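Local coordinates for protein endolysin (Escherichia coli O157 typing phage 15, PDB 7M5I) that probably hydrolyses the beta-1,4-linked glycan strands of host peptidoglycan as a family 24 lysozyme, helping the phage to burst its host cell, at residues 85-91 with 152-158; 124-130 with 142-147. All blocks are in the same frame, centred on the assembly; numbering follows the deposited sequence.

Contact 1 (85-91 with 152-158); sequences QNEFDAL and IYLDSVY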
ATOM      1  N   GLN A  85      -9.934 -10.212   7.212  1.00 30.19           N
ATOM      2  CA  GLN A  85      -8.596 -10.296   6.590  1.00 29.13           C
ATOM      3  C   GLN A  85      -8.543  -9.385   5.368  1.00 27.65           C
ATOM      4  O   GLN A  85      -7.495  -8.747   5.148  1.00 25.92           O
ATOM      5  CB  GLN A  85      -8.271 -11.738   6.203  1.00 29.25           C
ATOM      6  CG  GLN A  85      -6.839 -11.884   5.720  1.00 30.35           C
ATOM      7  CD  GLN A  85      -5.810 -11.480   6.760  1.00 31.68           C
ATOM      8  OE1 GLN A  85      -5.755 -11.988   7.909  1.00 31.89           O
ATOM      9  NE2 GLN A  85      -4.981 -10.542   6.385  1.00 30.07           N
ATOM     10  N   ASN A  86      -9.602  -9.360   4.558  1.00 26.74           N
ATOM     11  CA  ASN A  86      -9.612  -8.587   3.287  1.00 25.83           C
ATOM     12  C   ASN A  86      -9.679  -7.104   3.638  1.00 24.43           C
ATOM     13  O   ASN A  86      -9.057  -6.299   2.942  1.00 23.77           O
ATOM     14  CB  ASN A  86     -10.720  -9.040   2.339  1.00 26.31           C
ATOM     15  CG  ASN A  86     -12.084  -9.026   2.964  1.00 27.60           C
ATOM     16  OD1 ASN A  86     -12.358  -9.920   3.775  1.00 29.19           O
ATOM     17  ND2 ASN A  86     -12.937  -8.082   2.598  1.00 26.47           N
ATOM     18  N   GLU A  87     -10.411  -6.694   4.663  1.00 26.95           N
ATOM     19  CA  GLU A  87     -10.404  -5.280   5.094  1.00 26.97           C
ATOM     20  C   GLU A  87      -8.985  -4.883   5.512  1.00 27.01           C
ATOM     21  O   GLU A  87      -8.486  -3.805   5.049  1.00 26.28           O
ATOM     22  CB  GLU A  87     -11.363  -5.043   6.243  1.00 28.68           C
ATOM     23  CG  GLU A  87     -12.820  -5.068   5.838  1.00 30.17           C
ATOM     24  CD  GLU A  87     -13.786  -5.226   7.016  1.00 33.65           C
ATOM     25  OE1 GLU A  87     -13.290  -5.346   8.182  1.00 32.77           O
ATOM     26  OE2 GLU A  87     -15.000  -5.157   6.780  1.00 32.50           O
ATOM     27  N   PHE A  88      -8.323  -5.725   6.299  1.00 28.27           N
ATOM     28  CA  PHE A  88      -6.930  -5.465   6.757  1.00 28.01           C
ATOM     29  C   PHE A  88      -6.012  -5.386   5.528  1.00 26.61           C
ATOM     30  O   PHE A  88      -5.215  -4.392   5.424  1.00 26.53           O
ATOM     31  CB  PHE A  88      -6.443  -6.542   7.714  1.00 27.89           C
ATOM     32  CG  PHE A  88      -5.114  -6.198   8.323  1.00 28.99           C
ATOM     33  CD1 PHE A  88      -5.014  -5.210   9.309  1.00 30.99           C
ATOM     34  CD2 PHE A  88      -3.965  -6.836   7.916  1.00 29.24           C
ATOM     35  CE1 PHE A  88      -3.794  -4.923   9.910  1.00 31.60           C
ATOM     36  CE2 PHE A  88      -2.745  -6.550   8.519  1.00 30.25           C
ATOM     37  CZ  PHE A  88      -2.669  -5.576   9.497  1.00 29.89           C
ATOM     38  N   ASP A  89      -6.093  -6.345   4.622  1.00 24.54           N
ATOM     39  CA  ASP A  89      -5.229  -6.351   3.418  1.00 24.90           C
ATOM     40  C   ASP A  89      -5.376  -5.032   2.647  1.00 25.32           C
ATOM     41  O   ASP A  89      -4.326  -4.428   2.213  1.00 22.82           O
ATOM     42  CB  ASP A  89      -5.492  -7.536   2.510  1.00 26.29           C
ATOM     43  CG  ASP A  89      -5.092  -8.889   3.047  1.00 27.43           C
ATOM     44  OD1 ASP A  89      -4.253  -8.964   3.992  1.00 27.47           O
ATOM     45  OD2 ASP A  89      -5.638  -9.904   2.480  1.00 27.33           O
ATOM     46  N   ALA A  90      -6.605  -4.604   2.412  1.00 23.89           N
ATOM     47  CA  ALA A  90      -6.892  -3.370   1.667  1.00 24.78           C
ATOM     48  C   ALA A  90      -6.329  -2.155   2.391  1.00 26.53           C
ATOM     49  O   ALA A  90      -5.704  -1.268   1.751  1.00 24.63           O
ATOM     50  CB  ALA A  90      -8.352  -3.214   1.395  1.00 25.56           C
ATOM     51  N   LEU A  91      -6.550  -2.048   3.700  1.00 25.10           N
ATOM     52  CA  LEU A  91      -6.055  -0.888   4.481  1.00 26.22           C
ATOM     53  C   LEU A  91      -4.523  -0.878   4.469  1.00 25.86           C
ATOM     54  O   LEU A  91      -3.970   0.199   4.301  1.00 27.47           O
ATOM     55  CB  LEU A  91      -6.579  -0.988   5.919  1.00 27.88           C
ATOM     56  CG  LEU A  91      -8.097  -0.824   6.038  1.00 30.33           C
ATOM     57  CD1 LEU A  91      -8.523  -1.191   7.461  1.00 33.09           C
ATOM     58  CD2 LEU A  91      -8.564   0.579   5.704  1.00 32.42           C
ATOM     59  N   ILE A 152     -11.144  -5.094  -2.731  1.00 24.64           N
ATOM     60  CA  ILE A 152     -10.604  -6.044  -1.706  1.00 23.56           C
ATOM     61  C   ILE A 152     -11.386  -5.777  -0.410  1.00 25.41           C
ATOM     62  O   ILE A 152     -11.874  -6.725   0.192  1.00 25.38           O
ATOM     63  CB  ILE A 152      -9.090  -5.848  -1.487  1.00 24.42           C
ATOM     64  CG1 ILE A 152      -8.295  -6.160  -2.763  1.00 23.91           C
ATOM     65  CG2 ILE A 152      -8.606  -6.678  -0.323  1.00 23.50           C
ATOM     66  CD1 ILE A 152      -6.829  -5.786  -2.683  1.00 24.72           C
ATOM     67  N   TYR A 153     -11.471  -4.508  -0.008  1.00 25.22           N
ATOM     68  CA  TYR A 153     -11.983  -4.094   1.320  1.00 25.58           C
ATOM     69  C   TYR A 153     -13.446  -4.588   1.432  1.00 27.48           C
ATOM     70  O   TYR A 153     -13.844  -5.181   2.489  1.00 26.46           O
ATOM     71  CB  TYR A 153     -11.873  -2.579   1.485  1.00 26.73           C
ATOM     72  CG  TYR A 153     -12.468  -2.085   2.785  1.00 26.99           C
ATOM     73  CD1 TYR A 153     -13.812  -1.757   2.845  1.00 28.71           C
ATOM     74  CD2 TYR A 153     -11.708  -1.978   3.935  1.00 26.54           C
ATOM     75  CE1 TYR A 153     -14.387  -1.340   4.032  1.00 29.74           C
ATOM     76  CE2 TYR A 153     -12.269  -1.585   5.136  1.00 27.64           C
ATOM     77  CZ  TYR A 153     -13.621  -1.274   5.195  1.00 29.11           C
ATOM     78  OH  TYR A 153     -14.212  -0.820   6.369  1.00 30.13           O
ATOM     79  N   LEU A 154     -14.276  -4.293   0.430  1.00 26.79           N
ATOM     80  CA  LEU A 154     -15.745  -4.582   0.533  1.00 30.48           C
ATOM     81  C   LEU A 154     -16.066  -6.013   0.185  1.00 31.00           C
ATOM     82  O   LEU A 154     -16.900  -6.610   0.909  1.00 29.65           O
ATOM     83  CB  LEU A 154     -16.511  -3.687  -0.435  1.00 31.58           C
ATOM     84  CG  LEU A 154     -16.620  -2.227  -0.038  1.00 34.94           C
ATOM     85  CD1 LEU A 154     -17.219  -1.442  -1.207  1.00 37.45           C
ATOM     86  CD2 LEU A 154     -17.428  -2.095   1.263  1.00 37.26           C
ATOM     87  N   ASP A 155     -15.517  -6.532  -0.904  1.00 27.86           N
ATOM     88  CA  ASP A 155     -15.992  -7.787  -1.536  1.00 30.58           C
ATOM     89  C   ASP A 155     -14.974  -8.928  -1.449  1.00 29.57           C
ATOM     90  O   ASP A 155     -15.312  -9.996  -1.937  1.00 27.87           O
ATOM     91  CB  ASP A 155     -16.355  -7.542  -3.007  1.00 32.86           C
ATOM     92  CG  ASP A 155     -17.392  -6.449  -3.199  1.00 34.95           C
ATOM     93  OD1 ASP A 155     -18.265  -6.259  -2.336  1.00 36.91           O
ATOM     94  OD2 ASP A 155     -17.300  -5.759  -4.226  1.00 39.61           O
ATOM     95  N   SER A 156     -13.779  -8.720  -0.889  1.00 27.83           N
ATOM     96  CA  SER A 156     -12.726  -9.745  -0.867  1.00 27.01           C
ATOM     97  C   SER A 156     -12.394 -10.199  -2.303  1.00 28.21           C
ATOM     98  O   SER A 156     -12.114 -11.368  -2.566  1.00 27.83           O
ATOM     99  CB  SER A 156     -13.142 -10.901   0.106  1.00 29.60           C
ATOM    100  OG  SER A 156     -11.964 -11.625   0.462  1.00 31.10           O
ATOM    101  N   VAL A 157     -12.440  -9.271  -3.256  1.00 27.56           N
ATOM    102  CA  VAL A 157     -12.108  -9.523  -4.687  1.00 28.00           C
ATOM    103  C   VAL A 157     -10.745  -8.879  -4.933  1.00 26.05           C
ATOM    104  O   VAL A 157     -10.630  -7.659  -4.783  1.00 26.94           O
ATOM    105  CB  VAL A 157     -13.184  -8.935  -5.627  1.00 29.00           C
ATOM    106  CG1 VAL A 157     -12.744  -8.840  -7.076  1.00 31.10           C
ATOM    107  CG2 VAL A 157     -14.470  -9.716  -5.536  1.00 29.80           C
ATOM    108  N   TYR A 158      -9.763  -9.702  -5.230  1.00 27.17           N
ATOM    109  CA  TYR A 158      -8.343  -9.309  -5.331  1.00 26.04           C
ATOM    110  C   TYR A 158      -7.975  -9.246  -6.806  1.00 28.79           C
ATOM    111  O   TYR A 158      -8.644  -9.858  -7.626  1.00 31.23           O
ATOM    112  CB  TYR A 158      -7.449 -10.307  -4.611  1.00 27.07           C
ATOM    113  CG  TYR A 158      -7.557 -10.259  -3.114  1.00 25.94           C
ATOM    114  CD1 TYR A 158      -8.648 -10.840  -2.448  1.00 27.24           C
ATOM    115  CD2 TYR A 158      -6.559  -9.709  -2.349  1.00 24.74           C
ATOM    116  CE1 TYR A 158      -8.730 -10.824  -1.070  1.00 28.34           C
ATOM    117  CE2 TYR A 158      -6.655  -9.654  -0.968  1.00 27.05           C
ATOM    118  CZ  TYR A 158      -7.720 -10.237  -0.328  1.00 27.42           C
ATOM    119  OH  TYR A 158      -7.733 -10.261   1.046  1.00 28.23           O
TER
HETATM  120  O   HOH W   1     -15.814  -5.147   4.385  1.00 32.88           O
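The methyl of Ala90 fills the shallow hollow between Tyr153 CB, 3.6 Å from Ala90 CB, and Ile152 CG2, 3.9 Å from Ala90 CB; so small a side chain suits helices this close. One turn earlier, Asn86 projects at the end of helix 140-155. There its ND2 donates to Ile152 O (3.0 Å), a carbonyl that also accepts from Ser156 N, the residue with positive phi at which the chain leaves the helix. The Tyr153 ring lies against Glu87, whose CG sits over the ring face 3.9 Å from its centroid, a CH-pi contact suited to an aliphatic stem. A water joins Glu87 OE2 to Tyr153 O, while Lys117 balances the carboxylate. After the turn, the Tyr158 ring comes back so that its OH donates to Asp89 OD2 at 2.6 Å, and Ser10 also bonds that oxygen. Phe88, pointing away, packs on helix 57-78; Tyr153 reaches His112 of helix 107-113 and touches helix 117-124, placing the contact within the helical lobe of this lysozyme.

Contact 2 (124-130 with 142-147); sequences MQWWNKV and LKNRRR. With PO4 (phosphate ion), chain C.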
ATOM      1  N   MET A 124     -11.701   5.884   1.054  1.00 30.18           N
ATOM      2  CA  MET A 124     -10.422   5.306   0.627  1.00 27.61           C
ATOM      3  C   MET A 124     -10.048   5.906  -0.748  1.00 28.24           C
ATOM      4  O   MET A 124      -8.851   6.195  -0.985  1.00 28.18           O
ATOM      5  CB  MET A 124     -10.526   3.781   0.522  1.00 28.82           C
ATOM      6  CG  MET A 124     -10.343   3.104   1.826  1.00 30.02           C
ATOM      7  SD  MET A 124     -10.727   1.333   1.735  1.00 30.76           S
ATOM      8  CE  MET A 124      -9.412   0.659   0.735  1.00 31.79           C
ATOM      9  N   GLN A 125     -11.027   6.074  -1.594  1.00 29.34           N
ATOM     10  CA  GLN A 125     -10.818   6.423  -3.025  1.00 30.42           C
ATOM     11  C   GLN A 125     -10.612   7.930  -3.203  1.00 32.29           C
ATOM     12  O   GLN A 125     -10.195   8.328  -4.290  1.00 30.86           O
ATOM     13  CB  GLN A 125     -11.985   5.846  -3.789  1.00 33.18           C
ATOM     14  CG  GLN A 125     -11.975   4.325  -3.729  1.00 32.69           C
ATOM     15  CD  GLN A 125     -13.015   3.814  -4.652  1.00 35.84           C
ATOM     16  OE1 GLN A 125     -12.802   3.820  -5.867  1.00 37.36           O
ATOM     17  NE2 GLN A 125     -14.151   3.448  -4.052  1.00 37.69           N
ATOM     18  N   TRP A 126     -10.716   8.721  -2.140  1.00 32.79           N
ATOM     19  CA  TRP A 126     -10.378  10.161  -2.201  1.00 33.24           C
ATOM     20  C   TRP A 126      -8.866  10.344  -2.435  1.00 31.05           C
ATOM     21  O   TRP A 126      -8.484  11.434  -2.883  1.00 31.40           O
ATOM     22  CB  TRP A 126     -10.814  10.894  -0.929  1.00 34.04           C
ATOM     23  CG  TRP A 126     -12.278  10.846  -0.664  1.00 36.38           C
ATOM     24  CD1 TRP A 126     -13.285  10.447  -1.497  1.00 37.06           C
ATOM     25  CD2 TRP A 126     -12.913  11.261   0.566  1.00 39.02           C
ATOM     26  NE1 TRP A 126     -14.495  10.585  -0.866  1.00 39.65           N
ATOM     27  CE2 TRP A 126     -14.302  11.080   0.395  1.00 39.71           C
ATOM     28  CE3 TRP A 126     -12.432  11.771   1.775  1.00 41.16           C
ATOM     29  CZ2 TRP A 126     -15.229  11.384   1.400  1.00 41.93           C
ATOM     30  CZ3 TRP A 126     -13.343  12.102   2.758  1.00 41.64           C
ATOM     31  CH2 TRP A 126     -14.718  11.923   2.563  1.00 42.93           C
ATOM     32  N   TRP A 127      -8.024   9.376  -2.112  1.00 28.34           N
ATOM     33  CA  TRP A 127      -6.558   9.492  -2.117  1.00 28.78           C
ATOM     34  C   TRP A 127      -6.037   9.197  -3.549  1.00 27.60           C
ATOM     35  O   TRP A 127      -5.416   8.136  -3.768  1.00 26.94           O
ATOM     36  CB  TRP A 127      -5.947   8.596  -1.048  1.00 29.86           C
ATOM     37  CG  TRP A 127      -6.248   9.103   0.326  1.00 31.61           C
ATOM     38  CD1 TRP A 127      -7.355   8.791   1.089  1.00 34.27           C
ATOM     39  CD2 TRP A 127      -5.478  10.014   1.110  1.00 33.02           C
ATOM     40  NE1 TRP A 127      -7.352   9.490   2.264  1.00 33.35           N
ATOM     41  CE2 TRP A 127      -6.187  10.204   2.332  1.00 34.23           C
ATOM     42  CE3 TRP A 127      -4.264  10.682   0.930  1.00 34.23           C
ATOM     43  CZ2 TRP A 127      -5.752  11.099   3.306  1.00 36.83           C
ATOM     44  CZ3 TRP A 127      -3.833  11.562   1.900  1.00 36.66           C
ATOM     45  CH2 TRP A 127      -4.549  11.740   3.082  1.00 38.70           C
ATOM     46  N   ASN A 128      -6.312  10.121  -4.476  1.00 30.01           N
ATOM     47  CA  ASN A 128      -5.931   9.872  -5.896  1.00 30.23           C
ATOM     48  C   ASN A 128      -5.087  11.040  -6.437  1.00 30.52           C
ATOM     49  O   ASN A 128      -4.962  11.108  -7.679  1.00 30.49           O
ATOM     50  CB  ASN A 128      -7.168   9.665  -6.764  1.00 31.53           C
ATOM     51  CG  ASN A 128      -8.142  10.807  -6.766  1.00 36.51           C
ATOM     52  OD1 ASN A 128      -7.822  11.938  -6.395  1.00 38.79           O
ATOM     53  ND2 ASN A 128      -9.379  10.515  -7.146  1.00 37.81           N
ATOM     54  N   LYS A 129      -4.667  11.976  -5.590  1.00 31.65           N
ATOM     55  CA  LYS A 129      -3.906  13.183  -6.029  1.00 33.59           C
ATOM     56  C   LYS A 129      -2.406  12.983  -5.875  1.00 34.44           C
ATOM     57  O   LYS A 129      -1.981  12.365  -4.934  1.00 33.64           O
ATOM     58  CB  LYS A 129      -4.344  14.395  -5.200  1.00 38.06           C
ATOM     59  CG  LYS A 129      -5.807  14.757  -5.255  1.00 41.84           C
ATOM     60  CD  LYS A 129      -6.229  15.205  -6.604  1.00 44.89           C
ATOM     61  CE  LYS A 129      -7.666  15.699  -6.607  1.00 47.17           C
ATOM     62  NZ  LYS A 129      -8.567  14.614  -6.131  1.00 50.34           N
ATOM     63  N   VAL A 130      -1.607  13.596  -6.748  1.00 34.95           N
ATOM     64  CA  VAL A 130      -0.128  13.606  -6.648  1.00 37.53           C
ATOM     65  C   VAL A 130       0.279  15.068  -6.883  1.00 38.58           C
ATOM     66  O   VAL A 130      -0.525  15.876  -7.556  1.00 36.05           O
ATOM     67  CB  VAL A 130       0.558  12.653  -7.631  1.00 37.99           C
ATOM     68  CG1 VAL A 130       0.320  11.164  -7.350  1.00 37.20           C
ATOM     69  CG2 VAL A 130       0.132  12.962  -9.031  1.00 43.69           C
ATOM     70  N   LEU A 142      -3.545   5.987  -9.763  1.00 24.71           N
ATOM     71  CA  LEU A 142      -4.024   5.922  -8.381  1.00 24.67           C
ATOM     72  C   LEU A 142      -5.547   5.659  -8.372  1.00 25.56           C
ATOM     73  O   LEU A 142      -5.978   4.894  -7.491  1.00 24.77           O
ATOM     74  CB  LEU A 142      -3.715   7.205  -7.615  1.00 27.01           C
ATOM     75  CG  LEU A 142      -2.243   7.355  -7.228  1.00 27.45           C
ATOM     76  CD1 LEU A 142      -2.076   8.608  -6.365  1.00 31.20           C
ATOM     77  CD2 LEU A 142      -1.721   6.130  -6.527  1.00 30.05           C
ATOM     78  N   LYS A 143      -6.317   6.294  -9.238  1.00 25.04           N
ATOM     79  CA  LYS A 143      -7.775   5.985  -9.271  1.00 26.79           C
ATOM     80  C   LYS A 143      -7.960   4.484  -9.481  1.00 25.39           C
ATOM     81  O   LYS A 143      -8.863   3.904  -8.833  1.00 25.05           O
ATOM     82  CB  LYS A 143      -8.504   6.779 -10.346  1.00 28.45           C
ATOM     83  CG  LYS A 143      -8.662   8.260 -10.056  1.00 32.73           C
ATOM     84  CD  LYS A 143      -9.333   8.951 -11.196  1.00 36.45           C
ATOM     85  CE  LYS A 143     -10.822   8.915 -11.215  1.00 43.84           C
ATOM     86  NZ  LYS A 143     -11.259  10.032 -12.112  1.00 47.95           N
ATOM     87  N   ASN A 144      -7.185   3.878 -10.371  1.00 25.38           N
ATOM     88  CA  ASN A 144      -7.325   2.418 -10.639  1.00 25.01           C
ATOM     89  C   ASN A 144      -6.956   1.616  -9.398  1.00 25.11           C
ATOM     90  O   ASN A 144      -7.666   0.639  -9.031  1.00 24.72           O
ATOM     91  CB  ASN A 144      -6.549   2.032 -11.878  1.00 25.77           C
ATOM     92  CG  ASN A 144      -7.008   0.713 -12.450  1.00 28.52           C
ATOM     93  OD1 ASN A 144      -8.217   0.404 -12.424  1.00 29.10           O
ATOM     94  ND2 ASN A 144      -6.052   0.027 -13.047  1.00 30.49           N
ATOM     95  N   ARG A 145      -5.830   1.962  -8.766  1.00 23.22           N
ATOM     96  CA  ARG A 145      -5.373   1.263  -7.563  1.00 22.26           C
ATOM     97  C   ARG A 145      -6.419   1.437  -6.475  1.00 21.72           C
ATOM     98  O   ARG A 145      -6.749   0.409  -5.824  1.00 23.46           O
ATOM     99  CB  ARG A 145      -4.007   1.766  -7.119  1.00 22.32           C
ATOM    100  CG  ARG A 145      -3.527   1.099  -5.845  1.00 22.08           C
ATOM    101  CD  ARG A 145      -2.095   1.490  -5.504  1.00 25.07           C
ATOM    102  NE  ARG A 145      -1.669   0.852  -4.283  1.00 25.41           N
ATOM    103  CZ  ARG A 145      -0.403   0.667  -3.952  1.00 29.38           C
ATOM    104  NH1 ARG A 145       0.566   1.096  -4.762  1.00 25.01           N
ATOM    105  NH2 ARG A 145      -0.101   0.056  -2.820  1.00 27.42           N
ATOM    106  N   ARG A 146      -6.957   2.643  -6.298  1.00 21.79           N
ATOM    107  CA  ARG A 146      -7.962   2.881  -5.230  1.00 23.60           C
ATOM    108  C   ARG A 146      -9.215   2.028  -5.485  1.00 24.38           C
ATOM    109  O   ARG A 146      -9.751   1.440  -4.476  1.00 23.35           O
ATOM    110  CB  ARG A 146      -8.322   4.352  -5.119  1.00 25.52           C
ATOM    111  CG  ARG A 146      -7.200   5.247  -4.615  1.00 26.58           C
ATOM    112  CD  ARG A 146      -6.781   5.118  -3.187  1.00 26.96           C
ATOM    113  NE  ARG A 146      -5.694   4.208  -2.991  1.00 26.32           N
ATOM    114  CZ  ARG A 146      -4.390   4.520  -3.006  1.00 27.85           C
ATOM    115  NH1 ARG A 146      -3.500   3.561  -2.890  1.00 26.25           N
ATOM    116  NH2 ARG A 146      -3.976   5.758  -3.252  1.00 27.50           N
ATOM    117  N   ARG A 147      -9.693   1.969  -6.718  1.00 24.20           N
ATOM    118  CA  ARG A 147     -10.915   1.161  -6.964  1.00 26.12           C
ATOM    119  C   ARG A 147     -10.615  -0.334  -6.686  1.00 25.01           C
ATOM    120  O   ARG A 147     -11.502  -1.031  -6.087  1.00 23.54           O
ATOM    121  CB  ARG A 147     -11.582   1.463  -8.288  1.00 27.61           C
ATOM    122  CG  ARG A 147     -10.800   0.999  -9.466  1.00 29.50           C
ATOM    123  CD  ARG A 147     -11.373  -0.270 -10.059  1.00 30.69           C
ATOM    124  NE  ARG A 147     -10.493  -0.646 -11.139  1.00 29.71           N
ATOM    125  CZ  ARG A 147     -10.577  -1.787 -11.818  1.00 29.43           C
ATOM    126  NH1 ARG A 147     -11.590  -2.595 -11.558  1.00 27.67           N
ATOM    127  NH2 ARG A 147      -9.730  -2.069 -12.780  1.00 28.96           N
TER
HETATM  128  P   PO4 C 201      -9.188  12.821   4.517  1.00 52.32           P
HETATM  129  O1  PO4 C 201     -10.515  13.389   5.024  1.00 51.78           O
HETATM  130  O2  PO4 C 201      -8.859  13.499   3.191  1.00 62.48           O
HETATM  131  O3  PO4 C 201      -9.336  11.334   4.322  1.00 51.37           O
HETATM  132  O4  PO4 C 201      -8.059  13.091   5.496  1.00 52.44           O
HETATM  133  O   HOH W   2     -11.018   5.207  -7.572  1.00 26.28           O
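Arg146 lays its side chain against the type I turn from Met124 to Trp127, with CD 3.2 Å from Met124 O and NH2 donating to Trp127 O at 2.8 Å. A long, charged residue suits this place, because it spans the turn and still supplies a donor for a carbonyl at the centre of an inverse gamma turn. Glu149 pairs with its NE, and Asn97 shares NH2. Gln125 lays its CG 3.9 Å from Arg146 CB, and a water links its OE1 to Lys143 O. Leu142, whose CA-to-CB bond points toward segment 124-130, meets Val130 CG1 with its CD1 at 3.6 Å, and Leu142 CB lies 3.9 Å from Asn128 CA. A phosphate, probably from the crystallisation liquor, is bound by Thr107 and weakly by Trp127 NE1. The segment 124-130 thus runs along the early turns of helix 140-155 into the hairpin of strands 129-132 and 135-138, while Trp127 meets Phe108 of helix 107-113 and touches Glu94 of helix 85-98.

How the contacts relate
Helix 140-155 serves both contacts, its early turns in contact 2 and its last turn in contact 1, with centres 15 Å apart. Contact 1, helix against helix end and the loop after it, is the more buried of the two; small and aromatic side chains set its shape, and polar groups gather at the C-terminal end of helix 140-155. Contact 2 lies nearer the surface and sets an irregular connection against a helix, where an arginine bonding to a backbone carbonyl works beside a single apolar pair, Leu142 with Val130. Met124 joins them: its SD is 4.0 Å from Tyr153 CG and its CE 4.1 Å from Ala90 CB. The side chains of Arg146 and Glu21 (predicted catalytic) are about 8 Å apart.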